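Local coordinates for maltose/maltodextrin-binding protein (Thermus thermophilus, PDB 2GH9) that binds maltotriose in a pocket between its two lobes and probably delivers such sugars to a membrane transporter, as periplasmic binding proteins do, at residues R129-F134 and V254-K259; G349-L354 and K364-D369. One frame throughout, in Å; residues are numbered along the deposited sequence.

Interaction 1 of 2, residues R129-F134 and V254-K259. Unlike the reference sequence in segment 254-259: Val-254 (reference Ala).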
loop_
_atom_site.group_PDB
_atom_site.type_symbol
_atom_site.label_atom_id
_atom_site.label_comp_id
_atom_site.label_asym_id
_atom_site.label_seq_id
_atom_site.Cartn_x
_atom_site.Cartn_y
_atom_site.Cartn_z
ATOM N N ARG A 129 18.116 -7.205 -15.014
ATOM C CA ARG A 129 17.347 -8.341 -15.526
ATOM C C ARG A 129 17.240 -9.510 -14.542
ATOM O O ARG A 129 16.337 -10.334 -14.651
ATOM C CB ARG A 129 17.995 -8.846 -16.798
ATOM C CG ARG A 129 17.988 -7.848 -17.945
ATOM C CD ARG A 129 18.812 -8.361 -19.098
ATOM N NE ARG A 129 20.251 -8.124 -18.938
ATOM C CZ ARG A 129 21.147 -8.369 -19.893
ATOM N NH1 ARG A 129 20.754 -8.848 -21.074
ATOM N NH2 ARG A 129 22.438 -8.131 -19.688
ATOM N N THR A 130 18.186 -9.594 -13.610
ATOM C CA THR A 130 18.251 -10.692 -12.655
ATOM C C THR A 130 18.687 -10.160 -11.291
ATOM O O THR A 130 19.139 -9.024 -11.159
ATOM C CB THR A 130 19.305 -11.772 -13.101
ATOM O OG1 THR A 130 20.611 -11.173 -13.139
ATOM C CG2 THR A 130 18.975 -12.356 -14.450
ATOM N N TRP A 131 18.573 -11.016 -10.285
ATOM C CA TRP A 131 19.084 -10.726 -8.970
ATOM C C TRP A 131 20.568 -10.374 -9.005
ATOM O O TRP A 131 21.004 -9.462 -8.330
ATOM C CB TRP A 131 18.886 -11.917 -8.022
ATOM C CG TRP A 131 19.707 -11.747 -6.787
ATOM C CD1 TRP A 131 20.893 -12.364 -6.502
ATOM C CD2 TRP A 131 19.465 -10.821 -5.715
ATOM N NE1 TRP A 131 21.380 -11.904 -5.306
ATOM C CE2 TRP A 131 20.527 -10.958 -4.806
ATOM C CE3 TRP A 131 18.441 -9.892 -5.437
ATOM C CZ2 TRP A 131 20.603 -10.220 -3.633
ATOM C CZ3 TRP A 131 18.511 -9.163 -4.269
ATOM C CH2 TRP A 131 19.590 -9.332 -3.376
ATOM N N GLU A 132 21.336 -11.125 -9.782
ATOM C CA GLU A 132 22.799 -11.021 -9.744
ATOM C C GLU A 132 23.237 -9.687 -10.360
ATOM O O GLU A 132 24.142 -9.019 -9.870
ATOM C CB GLU A 132 23.439 -12.213 -10.480
ATOM C CG GLU A 132 23.318 -13.600 -9.760
ATOM C CD GLU A 132 21.912 -14.231 -9.763
ATOM O OE1 GLU A 132 21.151 -14.060 -10.749
ATOM O OE2 GLU A 132 21.575 -14.923 -8.757
ATOM N N GLU A 133 22.560 -9.311 -11.433
ATOM C CA GLU A 133 22.784 -8.036 -12.097
ATOM C C GLU A 133 22.388 -6.836 -11.211
ATOM O O GLU A 133 23.067 -5.816 -11.197
ATOM C CB GLU A 133 21.968 -8.009 -13.384
ATOM C CG GLU A 133 22.637 -7.326 -14.525
ATOM C CD GLU A 133 21.857 -7.480 -15.801
ATOM O OE1 GLU A 133 22.408 -8.045 -16.764
ATOM O OE2 GLU A 133 20.697 -7.049 -15.840
ATOM N N PHE A 134 21.281 -6.983 -10.483
ATOM C CA PHE A 134 20.808 -5.989 -9.520
ATOM C C PHE A 134 21.791 -5.833 -8.382
ATOM O O PHE A 134 22.147 -4.721 -8.025
ATOM C CB PHE A 134 19.437 -6.399 -8.949
ATOM C CG PHE A 134 19.069 -5.689 -7.657
ATOM C CD1 PHE A 134 18.525 -4.404 -7.682
ATOM C CD2 PHE A 134 19.234 -6.323 -6.430
ATOM C CE1 PHE A 134 18.193 -3.755 -6.503
ATOM C CE2 PHE A 134 18.890 -5.686 -5.260
ATOM C CZ PHE A 134 18.365 -4.394 -5.299
ATOM N N VAL A 254 13.706 -11.561 -8.039
ATOM C CA VAL A 254 13.380 -12.640 -7.145
ATOM C C VAL A 254 14.614 -12.886 -6.284
ATOM O O VAL A 254 15.731 -12.980 -6.814
ATOM C CB VAL A 254 12.953 -13.904 -7.926
ATOM C CG1 VAL A 254 12.462 -15.022 -6.975
ATOM C CG2 VAL A 254 11.866 -13.543 -8.895
ATOM N N PRO A 255 14.424 -12.944 -4.945
ATOM C CA PRO A 255 15.580 -13.172 -4.062
ATOM C C PRO A 255 16.222 -14.534 -4.351
ATOM O O PRO A 255 15.530 -15.462 -4.794
ATOM C CB PRO A 255 14.976 -13.155 -2.655
ATOM C CG PRO A 255 13.611 -12.588 -2.785
ATOM C CD PRO A 255 13.162 -12.794 -4.195
ATOM N N PRO A 256 17.531 -14.654 -4.099
ATOM C CA PRO A 256 18.225 -15.913 -4.313
ATOM C C PRO A 256 17.743 -16.980 -3.312
ATOM O O PRO A 256 17.556 -16.690 -2.130
ATOM C CB PRO A 256 19.691 -15.541 -4.078
ATOM C CG PRO A 256 19.630 -14.378 -3.133
ATOM C CD PRO A 256 18.413 -13.614 -3.538
ATOM N N GLY A 257 17.506 -18.197 -3.796
ATOM C CA GLY A 257 16.978 -19.285 -2.962
ATOM C C GLY A 257 15.455 -19.430 -2.928
ATOM O O GLY A 257 14.945 -20.460 -2.468
ATOM N N ALA A 258 14.735 -18.402 -3.382
ATOM C CA ALA A 258 13.271 -18.411 -3.424
ATOM C C ALA A 258 12.765 -19.272 -4.580
ATOM O O ALA A 258 13.206 -19.133 -5.713
ATOM C CB ALA A 258 12.716 -16.983 -3.526
ATOM N N LYS A 259 11.852 -20.177 -4.260
ATOM C CA LYS A 259 11.258 -21.093 -5.242
ATOM C C LYS A 259 10.219 -20.459 -6.168
ATOM O O LYS A 259 9.934 -21.003 -7.238
ATOM C CB LYS A 259 10.616 -22.283 -4.522
ATOM C CG LYS A 259 9.468 -21.926 -3.576
ATOM C CD LYS A 259 8.987 -23.129 -2.829
ATOM C CE LYS A 259 7.675 -22.832 -2.121
ATOM N NZ LYS A 259 7.250 -23.935 -1.191
#
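A CH-pi contact between a proline and a tryptophan joins the first turn of helix 131-141 to the loop that follows strand 247-250. Pro-256 lays its CD over one face of the Trp-131 indole, 3.7 Å from the centroid of the five-membered ring and only 12° off the ring normal. Its CG, farther along the pyrrolidine, comes 3.7 Å from NE1 of Trp-131, so two adjacent methylenes share the face. The indole is brought under the proline because CG of Trp-131 lies anti to the backbone N (chi1 166°). At the root of the same side chain, Trp-131 CB meets the carbonyl O of Val-254 at 3.5 Å. Val-254, which differs from the reference sequence, takes part through this backbone atom, its own side chain pointing away. Pro-256 also occupies the second position of a type II turn, Pro-255 to Ala-258. Across from it, Thr-130 N-caps the helix, its OG1 accepting from Glu-133 N at 3.2 Å, and Glu-133 turns its carboxylate back to Arg-129, whose NH2 forms a salt bridge with OE1 at 2.9 Å. The rings of Phe-198 and Tyr-206 also meet that of Trp-131, the latter edge-to-face. The contact itself thus rests on dispersion and on the pull of the indole pi cloud on CD hydrogens, which the adjoining amide nitrogen should make slightly positive.

Interaction 2 of 2, residues G349-L354 and K364-D369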
loop_
_atom_site.group_PDB
_atom_site.type_symbol
_atom_site.label_atom_id
_atom_site.label_comp_id
_atom_site.label_asym_id
_atom_site.label_seq_id
_atom_site.Cartn_x
_atom_site.Cartn_y
_atom_site.Cartn_z
ATOM N N GLY A 349 6.002 -7.218 11.699
ATOM C CA GLY A 349 6.999 -6.168 11.619
ATOM C C GLY A 349 7.982 -6.187 12.785
ATOM O O GLY A 349 9.147 -5.811 12.634
ATOM N N ASN A 350 7.506 -6.616 13.949
ATOM C CA ASN A 350 8.386 -6.806 15.101
ATOM C C ASN A 350 9.409 -7.905 14.805
ATOM O O ASN A 350 10.579 -7.769 15.130
ATOM C CB ASN A 350 7.567 -7.114 16.364
ATOM C CG ASN A 350 6.784 -5.891 16.885
ATOM O OD1 ASN A 350 7.013 -4.744 16.465
ATOM N ND2 ASN A 350 5.858 -6.143 17.821
ATOM N N ALA A 351 8.964 -8.979 14.166
ATOM C CA ALA A 351 9.854 -10.077 13.789
ATOM C C ALA A 351 10.981 -9.590 12.872
ATOM O O ALA A 351 12.148 -9.950 13.062
ATOM C CB ALA A 351 9.065 -11.176 13.120
ATOM N N ILE A 352 10.628 -8.770 11.875
ATOM C CA ILE A 352 11.599 -8.283 10.889
ATOM C C ILE A 352 12.625 -7.383 11.542
ATOM O O ILE A 352 13.840 -7.516 11.310
ATOM C CB ILE A 352 10.900 -7.551 9.687
ATOM C CG1 ILE A 352 10.031 -8.546 8.909
ATOM C CG2 ILE A 352 11.961 -6.826 8.783
ATOM C CD1 ILE A 352 8.949 -7.921 7.995
ATOM N N SER A 353 12.141 -6.447 12.352
ATOM C CA SER A 353 13.023 -5.547 13.081
ATOM C C SER A 353 13.992 -6.313 14.012
ATOM O O SER A 353 15.157 -5.955 14.105
ATOM C CB SER A 353 12.201 -4.513 13.868
ATOM O OG SER A 353 11.647 -3.561 12.972
ATOM N N LEU A 354 13.504 -7.353 14.683
ATOM C CA LEU A 354 14.364 -8.222 15.516
ATOM C C LEU A 354 15.414 -8.961 14.685
ATOM O O LEU A 354 16.579 -9.085 15.087
ATOM C CB LEU A 354 13.525 -9.273 16.253
ATOM C CG LEU A 354 13.160 -9.079 17.722
ATOM C CD1 LEU A 354 12.463 -7.768 17.952
ATOM C CD2 LEU A 354 12.295 -10.253 18.174
ATOM N N LYS A 364 14.854 -18.711 13.360
ATOM C CA LYS A 364 13.954 -19.820 13.705
ATOM C C LYS A 364 13.012 -19.490 14.877
ATOM O O LYS A 364 11.810 -19.740 14.803
ATOM C CB LYS A 364 14.793 -21.066 14.048
ATOM C CG LYS A 364 14.011 -22.375 14.220
ATOM C CD LYS A 364 14.221 -23.340 13.040
ATOM C CE LYS A 364 14.166 -24.787 13.489
ATOM N NZ LYS A 364 12.936 -25.105 14.269
ATOM N N LYS A 365 13.562 -18.945 15.953
ATOM C CA LYS A 365 12.771 -18.633 17.161
ATOM C C LYS A 365 11.935 -17.365 16.990
ATOM O O LYS A 365 10.791 -17.305 17.457
ATOM C CB LYS A 365 13.671 -18.482 18.389
ATOM C CG LYS A 365 14.230 -19.809 18.910
ATOM C CD LYS A 365 15.032 -19.620 20.212
ATOM C CE LYS A 365 15.629 -20.954 20.697
ATOM N NZ LYS A 365 16.670 -20.767 21.774
ATOM N N ILE A 366 12.524 -16.358 16.343
ATOM C CA ILE A 366 11.820 -15.112 15.996
ATOM C C ILE A 366 10.530 -15.446 15.248
ATOM O O ILE A 366 9.453 -14.973 15.624
ATOM C CB ILE A 366 12.714 -14.147 15.166
ATOM C CG1 ILE A 366 13.805 -13.549 16.060
ATOM C CG2 ILE A 366 11.865 -13.018 14.535
ATOM C CD1 ILE A 366 14.818 -12.694 15.358
ATOM N N VAL A 367 10.635 -16.290 14.222
ATOM C CA VAL A 367 9.453 -16.706 13.460
ATOM C C VAL A 367 8.465 -17.499 14.330
ATOM O O VAL A 367 7.239 -17.327 14.213
ATOM C CB VAL A 367 9.846 -17.526 12.200
ATOM C CG1 VAL A 367 8.605 -18.058 11.491
ATOM C CG2 VAL A 367 10.693 -16.676 11.250
ATOM N N GLU A 368 8.990 -18.371 15.193
ATOM C CA GLU A 368 8.137 -19.141 16.115
ATOM C C GLU A 368 7.326 -18.218 17.033
ATOM O O GLU A 368 6.111 -18.377 17.167
ATOM C CB GLU A 368 8.968 -20.139 16.951
ATOM C CG GLU A 368 9.356 -21.416 16.192
ATOM C CD GLU A 368 10.286 -22.369 16.978
ATOM O OE1 GLU A 368 10.830 -21.996 18.044
ATOM O OE2 GLU A 368 10.470 -23.505 16.491
ATOM N N ASP A 369 8.012 -17.257 17.639
ATOM C CA ASP A 369 7.408 -16.274 18.532
ATOM C C ASP A 369 6.411 -15.363 17.804
ATOM O O ASP A 369 5.338 -15.060 18.337
ATOM C CB ASP A 369 8.492 -15.409 19.193
ATOM C CG ASP A 369 9.439 -16.212 20.126
ATOM O OD1 ASP A 369 9.142 -17.392 20.469
ATOM O OD2 ASP A 369 10.495 -15.648 20.501
#
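Ile-366 meets both Ala-351 and Leu-354, one turn apart on helix 341-357, and carries the contact from the side of helix 363-378. Before it in sequence come Lys-364 and Lys-365. Lys-364 stays with its own helix, where NZ forms a long salt bridge with OE2 of Glu-368 at 3.7 Å, while the backbone N of Lys-365 is held by Asn-362 at the helix start. Ile-366 then points its side chain toward the other helix and divides it between two neighbours. CG2, anti to the backbone N, reaches Ala-351 and touches both the methyl CB at 3.6 Å and the carbonyl O at 3.4 Å. The other branch runs out through CG1, anti to the carbonyl carbon (chi1 -72°), and continues extended to CD1, which lies against Leu-354 CB at 3.8 Å. Helices 341-357 and 363-378 follow each other in the chain across a short connection, making a helical hairpin; consistent with the small side chain of Ala-351, its CA and that of Ile-366 are 5.8 Å apart. Leu-354 covers CG1 of Ile-366 more loosely with its CD2, at 4.2 Å. Val-367, next in order, directs its side chain away from helix 341-357 and onto Leu-196 of helix 189-204, a residue that Ile-352 and Ile-366 also touch.

How the interactions relate
Two contacts of similar buried area differ in kind: interaction 1 is a loop laid on a helix, interaction 2 a helix packed on a helix. Interaction 1 closes before interaction 2 opens along the chain, and their centres lie 24 Å apart, with nearest atoms about 13 Å from each other and no direct touch. Helices 156-166 and 189-204 lie beside both: Phe-198 meets side chains of interaction 1, whereas Leu-196 packs against those of interaction 2. The former joins segments some 120 residues apart in sequence, the latter two successive helices near the C-terminus. The side chain of Ala-351 is about 12 Å from a glucose unit of the bound maltotriose, so interaction 2 lies near the sugar without touching it through that residue.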